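Local coordinates for protein of unknown function (Shewanella baltica, PDB 2Q9R) that is of unknown function but is an all-helical member of the DUF416 family and holds benzoic acid in a pocket, at residues Q21-A26 against E167-N172; Q29-N34 against V118-L123; E55-S60 against V100-L105; F68-H73 against G107-K112; N130-I135 against E153-E158. One frame throughout, in Å; residues are numbered along the deposited sequence. Where two conformers were deposited one is given.

Contact 1: residues Q21-A26 against E167-N172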
# COMPACT_ATOMS: atom_id res chain seq x y z
N GLN A 21 -1.60 -8.81 -25.79
CA GLN A 21 -1.31 -7.40 -26.04
C GLN A 21 -2.22 -6.50 -25.23
O GLN A 21 -1.77 -5.50 -24.61
CB GLN A 21 -1.48 -7.13 -27.53
CG GLN A 21 -0.97 -5.77 -27.99
CD GLN A 21 -1.03 -5.63 -29.52
OE1 GLN A 21 -0.95 -6.61 -30.24
NE2 GLN A 21 -1.21 -4.41 -29.99
N LEU A 22 -3.51 -6.86 -25.18
CA LEU A 22 -4.46 -6.14 -24.31
C LEU A 22 -4.05 -6.19 -22.83
O LEU A 22 -4.01 -5.14 -22.13
CB LEU A 22 -5.89 -6.70 -24.50
CG LEU A 22 -7.03 -6.17 -23.60
CD1 LEU A 22 -7.11 -4.63 -23.65
CD2 LEU A 22 -8.39 -6.79 -24.02
N PHE A 23 -3.80 -7.41 -22.34
CA PHE A 23 -3.34 -7.63 -20.96
C PHE A 23 -2.15 -6.73 -20.60
O PHE A 23 -2.14 -6.04 -19.56
CB PHE A 23 -2.99 -9.14 -20.79
CG PHE A 23 -2.46 -9.50 -19.40
CD1 PHE A 23 -1.13 -9.37 -19.09
CD2 PHE A 23 -3.34 -9.98 -18.41
CE1 PHE A 23 -0.64 -9.72 -17.83
CE2 PHE A 23 -2.88 -10.29 -17.13
CZ PHE A 23 -1.53 -10.14 -16.83
N ALA A 24 -1.13 -6.77 -21.45
CA ALA A 24 0.13 -6.02 -21.25
C ALA A 24 -0.07 -4.50 -21.39
O ALA A 24 0.48 -3.70 -20.62
CB ALA A 24 1.21 -6.54 -22.26
N THR A 25 -0.91 -4.08 -22.33
CA THR A 25 -1.24 -2.66 -22.47
C THR A 25 -1.88 -2.12 -21.20
O THR A 25 -1.46 -1.09 -20.72
CB THR A 25 -2.14 -2.42 -23.67
OG1 THR A 25 -1.44 -2.94 -24.81
CG2 THR A 25 -2.44 -0.90 -23.91
N ALA A 26 -2.88 -2.85 -20.69
CA ALA A 26 -3.57 -2.48 -19.45
C ALA A 26 -2.57 -2.36 -18.26
O ALA A 26 -2.63 -1.41 -17.46
CB ALA A 26 -4.68 -3.52 -19.14
N GLU A 167 -8.75 -13.02 -16.21
CA GLU A 167 -10.07 -13.64 -16.27
C GLU A 167 -11.02 -12.97 -17.22
O GLU A 167 -11.77 -13.64 -17.89
CB GLU A 167 -10.72 -13.66 -14.89
CG GLU A 167 -10.11 -14.64 -13.94
CD GLU A 167 -10.63 -14.45 -12.53
OE1 GLU A 167 -11.62 -13.70 -12.35
OE2 GLU A 167 -10.05 -15.06 -11.60
N ILE A 168 -11.06 -11.64 -17.22
CA ILE A 168 -11.98 -10.96 -18.12
C ILE A 168 -11.54 -11.13 -19.59
O ILE A 168 -12.38 -11.36 -20.47
CB ILE A 168 -12.32 -9.51 -17.68
CG1 ILE A 168 -13.40 -8.92 -18.59
CG2 ILE A 168 -11.08 -8.61 -17.58
CD1 ILE A 168 -14.33 -7.90 -17.88
N ILE A 169 -10.24 -11.09 -19.84
CA ILE A 169 -9.75 -11.30 -21.20
C ILE A 169 -9.96 -12.72 -21.67
O ILE A 169 -10.39 -12.93 -22.81
CB ILE A 169 -8.26 -10.87 -21.33
CG1 ILE A 169 -8.16 -9.36 -21.02
CG2 ILE A 169 -7.66 -11.21 -22.69
CD1 ILE A 169 -6.72 -8.84 -20.85
N GLU A 170 -9.71 -13.68 -20.80
CA GLU A 170 -9.75 -15.05 -21.23
C GLU A 170 -11.15 -15.60 -21.46
O GLU A 170 -11.32 -16.55 -22.23
CB GLU A 170 -8.87 -15.93 -20.34
CG GLU A 170 -9.48 -16.51 -19.15
CD GLU A 170 -8.42 -17.00 -18.16
OE1 GLU A 170 -7.40 -17.63 -18.55
OE2 GLU A 170 -8.65 -16.75 -16.96
N GLU A 171 -12.15 -14.98 -20.86
CA GLU A 171 -13.52 -15.41 -21.07
C GLU A 171 -14.10 -14.91 -22.40
O GLU A 171 -15.23 -15.21 -22.75
CB GLU A 171 -14.39 -15.02 -19.88
CG GLU A 171 -14.74 -13.55 -19.77
CD GLU A 171 -15.48 -13.21 -18.46
OE1 GLU A 171 -15.32 -13.95 -17.44
OE2 GLU A 171 -16.21 -12.20 -18.46
N ASN A 172 -13.29 -14.17 -23.14
CA ASN A 172 -13.67 -13.62 -24.43
C ASN A 172 -12.72 -14.18 -25.49
O ASN A 172 -11.53 -13.87 -25.48
CB ASN A 172 -13.59 -12.09 -24.36
CG ASN A 172 -14.62 -11.50 -23.40
OD1 ASN A 172 -15.81 -11.64 -23.62
ND2 ASN A 172 -14.15 -10.87 -22.31

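Contact 2: residues Q29-N34 against V118-L123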
# COMPACT_ATOMS: atom_id res chain seq x y z
N GLN A 29 -0.40 0.84 -18.75
CA GLN A 29 -1.15 2.02 -18.43
C GLN A 29 -1.15 2.24 -16.92
O GLN A 29 -1.00 3.33 -16.47
CB GLN A 29 -2.58 1.93 -18.95
CG GLN A 29 -3.44 3.12 -18.57
CD GLN A 29 -3.06 4.36 -19.31
OE1 GLN A 29 -2.95 4.31 -20.50
NE2 GLN A 29 -2.82 5.46 -18.62
N ARG A 30 -1.33 1.17 -16.16
CA ARG A 30 -1.42 1.24 -14.72
C ARG A 30 -0.14 1.77 -14.02
O ARG A 30 -0.21 2.38 -12.97
CB ARG A 30 -1.82 -0.17 -14.22
CG ARG A 30 -1.98 -0.33 -12.75
CD ARG A 30 -2.79 -1.59 -12.47
NE ARG A 30 -2.68 -2.03 -11.10
CZ ARG A 30 -1.82 -2.95 -10.64
NH1 ARG A 30 -0.95 -3.56 -11.44
NH2 ARG A 30 -1.83 -3.27 -9.37
N MSE A 31 1.01 1.54 -14.64
CA MSE A 31 2.30 2.04 -14.16
C MSE A 31 2.55 3.55 -14.37
O MSE A 31 3.45 4.12 -13.72
CB MSE A 31 3.42 1.29 -14.90
CG MSE A 31 3.48 -0.24 -14.71
SE MSE A 31 4.74 -1.01 -15.94
CE MSE A 31 4.01 -2.72 -16.07
N LEU A 32 1.80 4.21 -15.26
CA LEU A 32 2.10 5.60 -15.60
C LEU A 32 2.31 6.58 -14.41
O LEU A 32 3.20 7.43 -14.45
CB LEU A 32 1.04 6.14 -16.55
CG LEU A 32 1.20 7.54 -17.11
CD1 LEU A 32 2.56 7.69 -17.85
CD2 LEU A 32 0.01 7.89 -18.04
N PRO A 33 1.44 6.53 -13.40
CA PRO A 33 1.64 7.45 -12.26
C PRO A 33 3.02 7.40 -11.63
O PRO A 33 3.51 8.41 -11.11
CB PRO A 33 0.57 7.00 -11.28
CG PRO A 33 -0.52 6.46 -12.16
CD PRO A 33 0.22 5.72 -13.23
N ASN A 34 3.66 6.24 -11.66
CA ASN A 34 4.97 6.11 -11.13
C ASN A 34 5.94 7.04 -11.88
O ASN A 34 6.77 7.71 -11.28
CB ASN A 34 5.45 4.67 -11.22
CG ASN A 34 4.62 3.69 -10.39
OD1 ASN A 34 3.99 4.05 -9.37
ND2 ASN A 34 4.60 2.44 -10.84
N VAL A 118 4.09 -11.40 -22.67
CA VAL A 118 3.77 -12.17 -21.48
C VAL A 118 4.63 -11.67 -20.31
O VAL A 118 4.11 -11.45 -19.26
CB VAL A 118 3.98 -13.73 -21.70
CG1 VAL A 118 3.99 -14.50 -20.36
CG2 VAL A 118 2.94 -14.34 -22.71
N ASN A 119 5.92 -11.45 -20.53
CA ASN A 119 6.83 -11.00 -19.44
C ASN A 119 6.58 -9.61 -18.87
O ASN A 119 7.18 -9.26 -17.85
CB ASN A 119 8.30 -11.13 -19.86
CG ASN A 119 8.80 -12.57 -19.74
OD1 ASN A 119 8.15 -13.41 -19.09
ND2 ASN A 119 9.94 -12.86 -20.38
N ILE A 120 5.70 -8.83 -19.49
CA ILE A 120 5.25 -7.59 -18.89
C ILE A 120 4.59 -7.90 -17.58
O ILE A 120 4.59 -7.04 -16.65
CB ILE A 120 4.27 -6.77 -19.81
CG1 ILE A 120 4.99 -6.26 -21.09
CG2 ILE A 120 3.64 -5.64 -19.05
CD1 ILE A 120 6.38 -5.71 -20.90
N SER A 121 4.03 -9.13 -17.44
CA SER A 121 3.46 -9.55 -16.13
C SER A 121 4.49 -9.54 -14.98
O SER A 121 4.21 -9.07 -13.88
CB SER A 121 2.83 -10.95 -16.18
OG SER A 121 2.47 -11.40 -14.85
N LYS A 122 5.64 -10.14 -15.25
CA LYS A 122 6.74 -10.19 -14.31
C LYS A 122 7.34 -8.82 -14.02
O LYS A 122 7.76 -8.51 -12.90
CB LYS A 122 7.82 -11.10 -14.87
CG LYS A 122 7.41 -12.59 -14.91
CD LYS A 122 8.52 -13.47 -15.52
CE LYS A 122 8.19 -14.98 -15.44
NZ LYS A 122 9.28 -15.83 -16.04
N LEU A 123 7.40 -7.97 -15.03
CA LEU A 123 7.93 -6.64 -14.82
C LEU A 123 7.05 -5.92 -13.81
O LEU A 123 7.54 -5.35 -12.83
CB LEU A 123 8.01 -5.93 -16.16
CG LEU A 123 8.64 -4.54 -16.15
CD1 LEU A 123 9.20 -4.19 -17.54
CD2 LEU A 123 7.59 -3.54 -15.69

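Contact 3: residues E55-S60 against V100-L105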
# COMPACT_ATOMS: atom_id res chain seq x y z
N GLU A 55 -1.48 5.81 -25.81
CA GLU A 55 -2.66 6.08 -26.56
C GLU A 55 -2.60 5.36 -27.90
O GLU A 55 -3.58 4.80 -28.34
CB GLU A 55 -2.79 7.61 -26.74
CG GLU A 55 -3.94 8.04 -27.71
CD GLU A 55 -5.36 7.85 -27.13
OE1 GLU A 55 -5.66 8.50 -26.09
OE2 GLU A 55 -6.17 7.08 -27.71
N LEU A 56 -1.41 5.33 -28.51
CA LEU A 56 -1.17 4.56 -29.71
C LEU A 56 -1.29 3.05 -29.44
O LEU A 56 -1.84 2.33 -30.25
CB LEU A 56 0.20 4.94 -30.32
CG LEU A 56 0.31 6.36 -30.91
CD1 LEU A 56 1.77 6.72 -31.28
CD2 LEU A 56 -0.53 6.51 -32.17
N LEU A 57 -0.82 2.57 -28.29
CA LEU A 57 -1.02 1.15 -27.96
C LEU A 57 -2.51 0.83 -27.79
O LEU A 57 -2.98 -0.22 -28.26
CB LEU A 57 -0.25 0.74 -26.69
CG LEU A 57 1.27 0.70 -26.90
CD1 LEU A 57 2.01 0.84 -25.57
CD2 LEU A 57 1.71 -0.54 -27.69
N TRP A 58 -3.26 1.71 -27.14
CA TRP A 58 -4.70 1.48 -27.02
C TRP A 58 -5.35 1.46 -28.41
O TRP A 58 -6.14 0.56 -28.71
CB TRP A 58 -5.37 2.51 -26.12
CG TRP A 58 -5.08 2.29 -24.67
CD1 TRP A 58 -4.35 3.09 -23.86
CD2 TRP A 58 -5.51 1.18 -23.86
NE1 TRP A 58 -4.30 2.57 -22.59
CE2 TRP A 58 -5.01 1.40 -22.56
CE3 TRP A 58 -6.27 0.05 -24.10
CZ2 TRP A 58 -5.21 0.50 -21.53
CZ3 TRP A 58 -6.52 -0.83 -23.05
CH2 TRP A 58 -6.01 -0.59 -21.79
N GLN A 59 -5.04 2.46 -29.23
CA GLN A 59 -5.61 2.53 -30.57
C GLN A 59 -5.25 1.32 -31.42
O GLN A 59 -6.04 0.88 -32.27
CB GLN A 59 -5.15 3.80 -31.28
CG GLN A 59 -5.79 5.07 -30.76
CD GLN A 59 -7.24 5.08 -31.07
OE1 GLN A 59 -7.64 4.84 -32.22
NE2 GLN A 59 -8.07 5.31 -30.03
N SER A 60 -4.05 0.78 -31.22
CA SER A 60 -3.66 -0.43 -31.95
C SER A 60 -4.59 -1.59 -31.69
O SER A 60 -4.79 -2.46 -32.57
CB SER A 60 -2.26 -0.89 -31.59
OG SER A 60 -1.39 0.21 -31.79
N VAL A 100 10.35 1.38 -19.43
CA VAL A 100 10.94 0.18 -20.04
C VAL A 100 9.87 -0.87 -20.43
O VAL A 100 9.97 -1.55 -21.47
CB VAL A 100 12.06 -0.45 -19.13
CG1 VAL A 100 12.38 -1.86 -19.56
CG2 VAL A 100 13.34 0.45 -19.10
N ALA A 101 8.83 -0.98 -19.63
CA ALA A 101 7.64 -1.81 -19.99
C ALA A 101 6.99 -1.40 -21.31
O ALA A 101 6.66 -2.22 -22.14
CB ALA A 101 6.60 -1.76 -18.87
N ILE A 102 6.78 -0.10 -21.47
CA ILE A 102 6.16 0.41 -22.67
C ILE A 102 7.09 0.14 -23.84
O ILE A 102 6.63 -0.34 -24.90
CB ILE A 102 5.81 1.92 -22.55
CG1 ILE A 102 4.75 2.10 -21.45
CG2 ILE A 102 5.31 2.44 -23.88
CD1 ILE A 102 4.60 3.54 -20.90
N SER A 103 8.38 0.39 -23.66
CA SER A 103 9.34 0.12 -24.72
C SER A 103 9.35 -1.36 -25.11
O SER A 103 9.37 -1.68 -26.28
CB SER A 103 10.75 0.53 -24.32
OG SER A 103 10.83 1.91 -23.99
N THR A 104 9.40 -2.24 -24.11
CA THR A 104 9.36 -3.69 -24.32
C THR A 104 8.09 -4.12 -25.07
O THR A 104 8.14 -4.87 -26.03
CB THR A 104 9.44 -4.43 -22.97
OG1 THR A 104 10.62 -3.99 -22.28
CG2 THR A 104 9.45 -5.95 -23.14
N LEU A 105 6.94 -3.60 -24.67
CA LEU A 105 5.68 -3.94 -25.37
C LEU A 105 5.64 -3.47 -26.83
O LEU A 105 5.21 -4.23 -27.73
CB LEU A 105 4.49 -3.40 -24.56
CG LEU A 105 3.14 -3.55 -25.22
CD1 LEU A 105 2.88 -5.04 -25.66
CD2 LEU A 105 2.07 -3.02 -24.26

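Contact 4: residues F68-H73 against G107-K112. With SO4 (sulfate ion), chain C.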
# COMPACT_ATOMS: atom_id res chain seq x y z
N PHE A 68 1.84 3.48 -37.37
CA PHE A 68 2.66 4.58 -36.89
C PHE A 68 4.10 4.15 -36.81
O PHE A 68 4.40 2.97 -36.89
CB PHE A 68 2.14 5.13 -35.54
CG PHE A 68 2.17 4.13 -34.43
CD1 PHE A 68 1.12 3.24 -34.26
CD2 PHE A 68 3.24 4.08 -33.55
CE1 PHE A 68 1.15 2.29 -33.21
CE2 PHE A 68 3.28 3.15 -32.52
CZ PHE A 68 2.24 2.26 -32.35
N ASN A 69 4.99 5.13 -36.65
CA ASN A 69 6.41 4.88 -36.54
C ASN A 69 6.89 4.42 -35.17
O ASN A 69 7.21 5.24 -34.31
CB ASN A 69 7.19 6.14 -36.93
CG ASN A 69 8.66 5.84 -37.20
OD1 ASN A 69 9.25 4.92 -36.63
ND2 ASN A 69 9.27 6.63 -38.09
N ILE A 70 6.99 3.11 -34.98
CA ILE A 70 7.38 2.55 -33.70
C ILE A 70 8.79 2.96 -33.24
O ILE A 70 8.99 3.34 -32.09
CB ILE A 70 7.22 1.00 -33.70
CG1 ILE A 70 5.75 0.61 -33.84
CG2 ILE A 70 7.79 0.41 -32.42
CD1 ILE A 70 5.48 -0.87 -33.63
N ASP A 71 9.75 2.90 -34.15
CA ASP A 71 11.13 3.22 -33.84
C ASP A 71 11.29 4.62 -33.31
O ASP A 71 12.07 4.85 -32.39
CB ASP A 71 12.02 3.05 -35.09
CG ASP A 71 12.28 1.59 -35.44
OD1 ASP A 71 11.94 0.68 -34.64
OD2 ASP A 71 12.85 1.34 -36.53
N VAL A 72 10.54 5.58 -33.85
CA VAL A 72 10.69 6.95 -33.36
C VAL A 72 10.17 7.04 -31.92
O VAL A 72 10.80 7.67 -31.09
CB VAL A 72 10.06 8.03 -34.28
CG1 VAL A 72 8.55 8.04 -34.18
CG2 VAL A 72 10.64 9.40 -33.91
N HIS A 73 9.07 6.37 -31.62
CA HIS A 73 8.62 6.28 -30.23
C HIS A 73 9.58 5.55 -29.31
O HIS A 73 9.78 5.98 -28.17
CB HIS A 73 7.23 5.65 -30.18
CG HIS A 73 6.19 6.55 -30.73
ND1 HIS A 73 5.66 7.59 -29.99
CD2 HIS A 73 5.65 6.64 -31.96
CE1 HIS A 73 4.81 8.27 -30.75
NE2 HIS A 73 4.78 7.71 -31.95
N GLY A 107 8.23 -2.88 -28.63
CA GLY A 107 9.22 -3.71 -29.32
C GLY A 107 8.71 -5.10 -29.64
O GLY A 107 9.00 -5.65 -30.69
N ALA A 108 7.92 -5.66 -28.73
CA ALA A 108 7.35 -7.00 -28.89
C ALA A 108 6.28 -7.04 -29.99
O ALA A 108 6.25 -7.97 -30.78
CB ALA A 108 6.79 -7.49 -27.58
N ILE A 109 5.45 -6.00 -30.04
CA ILE A 109 4.44 -5.78 -31.08
C ILE A 109 5.10 -5.71 -32.44
O ILE A 109 4.63 -6.30 -33.41
CB ILE A 109 3.63 -4.48 -30.77
CG1 ILE A 109 2.65 -4.76 -29.63
CG2 ILE A 109 2.86 -3.97 -31.98
CD1 ILE A 109 2.32 -3.56 -28.81
N GLN A 110 6.22 -5.00 -32.50
CA GLN A 110 6.95 -4.81 -33.75
C GLN A 110 7.50 -6.15 -34.25
O GLN A 110 7.43 -6.45 -35.44
CB GLN A 110 8.07 -3.79 -33.54
CG GLN A 110 8.87 -3.44 -34.75
CD GLN A 110 9.91 -2.37 -34.46
OE1 GLN A 110 10.76 -2.54 -33.58
NE2 GLN A 110 9.85 -1.26 -35.19
N GLY A 111 8.05 -6.95 -33.33
CA GLY A 111 8.63 -8.25 -33.66
C GLY A 111 7.71 -9.46 -33.50
O GLY A 111 8.16 -10.59 -33.66
N LYS A 112 6.44 -9.23 -33.19
CA LYS A 112 5.49 -10.30 -32.82
C LYS A 112 6.16 -11.30 -31.85
O LYS A 112 6.12 -12.51 -32.08
CB LYS A 112 4.93 -11.01 -34.05
CG LYS A 112 3.97 -10.18 -34.91
S SO4 C . 8.29 0.78 -37.57
O1 SO4 C . 8.69 1.27 -38.89
O2 SO4 C . 6.84 0.99 -37.40
O3 SO4 C . 8.50 -0.67 -37.44
O4 SO4 C . 9.09 1.55 -36.60

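Contact 5: residues N130-I135 against E153-E158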
# COMPACT_ATOMS: atom_id res chain seq x y z
N ASN A 130 10.06 -5.22 -5.41
CA ASN A 130 11.28 -4.45 -5.18
C ASN A 130 11.01 -3.29 -4.25
O ASN A 130 11.82 -2.99 -3.37
CB ASN A 130 11.86 -3.89 -6.48
CG ASN A 130 12.49 -4.93 -7.34
OD1 ASN A 130 12.86 -6.02 -6.88
ND2 ASN A 130 12.61 -4.63 -8.62
N TYR A 131 9.83 -2.70 -4.41
CA TYR A 131 9.32 -1.66 -3.52
C TYR A 131 9.24 -2.15 -2.09
O TYR A 131 9.78 -1.52 -1.20
CB TYR A 131 7.95 -1.16 -4.00
CG TYR A 131 7.37 -0.05 -3.15
CD1 TYR A 131 7.86 1.23 -3.26
CD2 TYR A 131 6.34 -0.29 -2.25
CE1 TYR A 131 7.35 2.24 -2.48
CE2 TYR A 131 5.81 0.73 -1.46
CZ TYR A 131 6.33 2.00 -1.61
OH TYR A 131 5.88 3.06 -0.88
N ILE A 132 8.59 -3.30 -1.90
CA ILE A 132 8.46 -3.93 -0.58
C ILE A 132 9.82 -4.31 -0.02
O ILE A 132 10.12 -4.02 1.14
CB ILE A 132 7.59 -5.18 -0.65
CG1 ILE A 132 6.13 -4.80 -0.97
CG2 ILE A 132 7.71 -5.99 0.67
CD1 ILE A 132 5.24 -5.96 -1.38
N GLU A 133 10.65 -4.90 -0.87
CA GLU A 133 11.96 -5.40 -0.43
C GLU A 133 12.97 -4.27 -0.18
O GLU A 133 13.87 -4.42 0.65
CB GLU A 133 12.52 -6.45 -1.39
CG GLU A 133 11.89 -7.84 -1.28
CD GLU A 133 12.06 -8.66 -2.55
OE1 GLU A 133 12.97 -8.36 -3.34
OE2 GLU A 133 11.26 -9.56 -2.84
N ALA A 134 12.79 -3.14 -0.85
CA ALA A 134 13.66 -1.96 -0.70
C ALA A 134 13.75 -1.52 0.74
O ALA A 134 14.80 -1.22 1.25
CB ALA A 134 13.10 -0.79 -1.54
N ILE A 135 12.61 -1.47 1.39
CA ILE A 135 12.49 -0.96 2.75
C ILE A 135 12.83 -2.06 3.77
O ILE A 135 13.64 -1.87 4.68
CB ILE A 135 11.03 -0.42 2.92
CG1 ILE A 135 10.55 -0.38 4.39
CG2 ILE A 135 10.13 -1.23 2.06
N GLU A 153 -0.24 -5.67 1.58
CA GLU A 153 -1.46 -5.53 0.79
C GLU A 153 -1.22 -5.13 -0.68
O GLU A 153 -1.93 -5.59 -1.59
CB GLU A 153 -2.38 -4.54 1.48
CG GLU A 153 -3.78 -4.44 0.91
CD GLU A 153 -4.65 -5.65 1.19
OE1 GLU A 153 -4.28 -6.53 2.01
OE2 GLU A 153 -5.74 -5.71 0.58
N VAL A 154 -0.24 -4.29 -0.93
CA VAL A 154 0.07 -3.89 -2.29
C VAL A 154 0.42 -5.10 -3.18
O VAL A 154 0.05 -5.13 -4.36
CB VAL A 154 1.17 -2.81 -2.30
CG1 VAL A 154 2.52 -3.41 -1.98
CG2 VAL A 154 1.20 -2.05 -3.58
N MSE A 155 1.11 -6.11 -2.64
CA MSE A 155 1.41 -7.28 -3.46
C MSE A 155 0.17 -8.14 -3.69
O MSE A 155 -0.04 -8.69 -4.77
CB MSE A 155 2.52 -8.15 -2.89
CG MSE A 155 2.79 -9.39 -3.77
SE MSE A 155 3.34 -8.96 -5.58
CE MSE A 155 4.83 -8.65 -4.90
N GLU A 156 -0.65 -8.29 -2.66
CA GLU A 156 -1.88 -9.05 -2.79
C GLU A 156 -2.77 -8.40 -3.83
O GLU A 156 -3.43 -9.09 -4.59
CB GLU A 156 -2.62 -9.11 -1.44
CG GLU A 156 -3.81 -10.07 -1.43
CD GLU A 156 -3.40 -11.54 -1.77
OE1 GLU A 156 -2.32 -12.02 -1.29
OE2 GLU A 156 -4.17 -12.20 -2.53
N GLU A 157 -2.80 -7.08 -3.86
CA GLU A 157 -3.55 -6.32 -4.86
C GLU A 157 -3.01 -6.52 -6.26
O GLU A 157 -3.77 -6.69 -7.22
CB GLU A 157 -3.58 -4.84 -4.47
CG GLU A 157 -4.63 -4.60 -3.39
CD GLU A 157 -4.80 -3.15 -2.92
OE1 GLU A 157 -4.23 -2.22 -3.54
OE2 GLU A 157 -5.54 -2.94 -1.93
N GLU A 158 -1.70 -6.50 -6.39
CA GLU A 158 -1.07 -6.84 -7.66
C GLU A 158 -1.53 -8.19 -8.18
O GLU A 158 -1.98 -8.32 -9.33
CB GLU A 158 0.45 -6.77 -7.54
CG GLU A 158 1.23 -7.12 -8.81
CD GLU A 158 1.17 -6.04 -9.90
OE1 GLU A 158 0.64 -4.94 -9.65
OE2 GLU A 158 1.67 -6.30 -11.01

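Contact 1: residues Q21-A26 against E167-N172
F23 and I169 bring the two backbones to 7.4 Å, CA to CA, where a turn inside helix 17-42 meets the last turn of helix 153-170. I169 does most of the bridging, with L22 pointing back at it. I169 CG1 stands anti to the carbonyl carbon (chi1 -62°) and the branch runs on extended, so that I169 CD1 reaches the opposing main chain, 3.6 Å from F23 N. The same methyl lies 3.7 Å from F23 CB and meets the phenyl ring at its edge, near the ring plane, not over a face. L22 is laid across the isoleucine at a slant, with L22 CG 3.8 Å from I169 CD1 and L22 CD2 4.0 Å from I169 CG1. The three touching residues are buried, and their side chains meet through apolar groups alone. Close by, the hydroxyl of T25 is satisfied within its own helix: T25 OG1 bonds Q21 O at 2.6 Å, from the carbonyl face opposite to T25 N. Beyond the contact, F23 packs on L165 and L166, while L22 reaches W58 of helix 47-62 and L183 of helix 177-190. An aliphatic branch set against a neighbouring helix backbone is ordinary interhelical core packing of an all-alpha fold.

Contact 2: residues Q29-N34 against V118-L123
M31, I120 and L123 meet without a flat group among them, so no ring or amide face takes part and the contact is made by methyls and a selenium. M31, a selenomethionine, reaches out from helix 17-42, its CG anti to the carbonyl carbon (chi1 -61°) and the rest of the chain extended. That reach is needed, because the nearest CA atoms, those of M31 and L123, are 10.4 Å apart. The end of the chain meets L123 first: M31 CE is 3.7 Å from L123 CD2, and M31 SE is 3.8 Å from L123 CD2. I120 touches more loosely, with its CG2 4.2 Å from M31 CE. Both I120 and L123 are approached at a slant. Just past M31 the helix kinks: P33 has no amide hydrogen to give to the turn before it, and N34 N bonds instead to M31 O at 3.0 Å. N34 belongs to the benzoic acid pocket, beside loop residues I195 and I197. The contact lies at the centre of the chain, with helix 92-111 closing in on it, A98 and A101 packing on M31 and A101 also on L123, while I120 turns back onto A24 and L27 of helix 17-42.

Contact 3: residues E55-S60 against V100-L105
Segments 55-60 and 100-105, inside helices 47-62 and 92-111, come nearest at L57 and L105, 8.8 Å CA to CA. L57 spans the space between them with a forked end. It points at segment 100-105, and with CG anti to the carbonyl carbon (chi1 -70°) its two methyls both touch that segment. L57 CD1 rests 4.0 Å from I102 CG2 and 4.1 Å from L105 CD2, touching both residues at once. The other methyl, L57 CD2, lies 4.1 Å from L105 CG, and the two leucines run past each other in opposite directions, while I102 is crossed at a slant. Polar groups nearby are served inside their own helices: S60 OG bonds L56 O at 2.7 Å, and T104 OG1 bonds V100 O, each from the carbonyl face opposite to the amide N-H of the same residue. The union thus rests on van der Waals contact of buried branched side chains, without charge or directional bonds between the two segments, and any specificity probably comes from the fit of shapes.

Contact 4: residues F68-H73 against G107-K112
Q110 and D71 meet at about a right angle, the amide and carboxylate planes turned 77° against each other. Q110, its CG anti to the backbone N (chi1 -177°) and the chain extended, aims an N-H of NE2 almost straight (171°) at D71 OD1, 2.9 Å away; the donor stands above the carboxylate plane. The same NE2 bonds O3 of a sulfate, probably from the crystallisation liquor, at 2.7 Å. I70 N bonds sulfate O2 at 3.2 Å and D71 N bonds O4 at 2.9 Å, at the start of helix 70-79, whose first N-H groups probably offset part of the gathered negative charge. N69 caps this helix, its OD1 accepting from V72 N. Beneath the polar layer I70 slides past Q110 in the opposite direction, I70 CD1 lying 3.9 Å from Q110 CB and I70 CG2 3.8 Å from Q110 NE2; I70 CD1 is also 4.4 Å from I109 CG2. A glycine in place of I70 would probably deprive the glutamine of its apolar backing and let its amide swing away from aspartate and sulfate. This surface contact joins the first turn of helix 70-79 to the last turns of helix 92-111, while F68 and I109 pack on helix 47-62 and A108 on helix 114-118.

Contact 5: residues N130-I135 against E153-E158
I132 of helix 120-136 makes the first shell almost alone, pressing its CD1 into the start of helix 153-170. That methyl lies 3.8 Å from V154 CG1 and equally 3.8 Å from M155 CB, and I132 CG1 adds a wider touch to V154 CG1 at 4.0 Å. Against V154 the isoleucine slides past in the opposite direction; M155, a selenomethionine, is crossed at about a right angle. V154 CG1 sits between its own backbone N and carbonyl carbon (chi1 74°), a crowded position that turns this methyl to I132. M155 meets I132 through CB; its CG is anti to the backbone N, and the chain then bends at the second and third torsions. The backbones come to 8.3 Å, measured between the CA atoms of I132 and M155. In the next shell, V149 of helix 142-150 packs on both I132 and M155, and V128 of helix 120-136 lies against V154 and M155. One turn on, the buried carboxylate of E158 is met through OE2 by S124 OG and Q162 NE2. Y131, which touches the bound benzoic acid, packs on H152 of the second subunit, and the backbone of E153 makes hydrogen bonds with that subunit. Chemically, then, the inner contact is a small aliphatic one resting on dispersion and fit, with polar bonding at E158 and the subunit interface and ligand pocket close by.

Contacts 1 and 2 share helix 17-42 and touch, A24 CB lying 3.9 Å from I120 CB. Contact 3 touches contact 1, T25 OG1 lying 3.5 Å from L105 CD2, and contact 2 through W58 NE1, 3.0 Å from Q29 OE1, a probable hydrogen bond. Contact 4 continues contact 3 along helix 92-111, their centres 9 Å apart. Contact 5 lies at the far end, about 31 Å from contact 4 between centres, yet is tied to contact 2 by a salt bridge, R30 NH1 to E158 OE1 at 2.8 Å. The benzoic acid pocket takes N34 from contact 2 and Y131 from contact 5; the M31 side chain is about 10 Å from a bound benzoic acid.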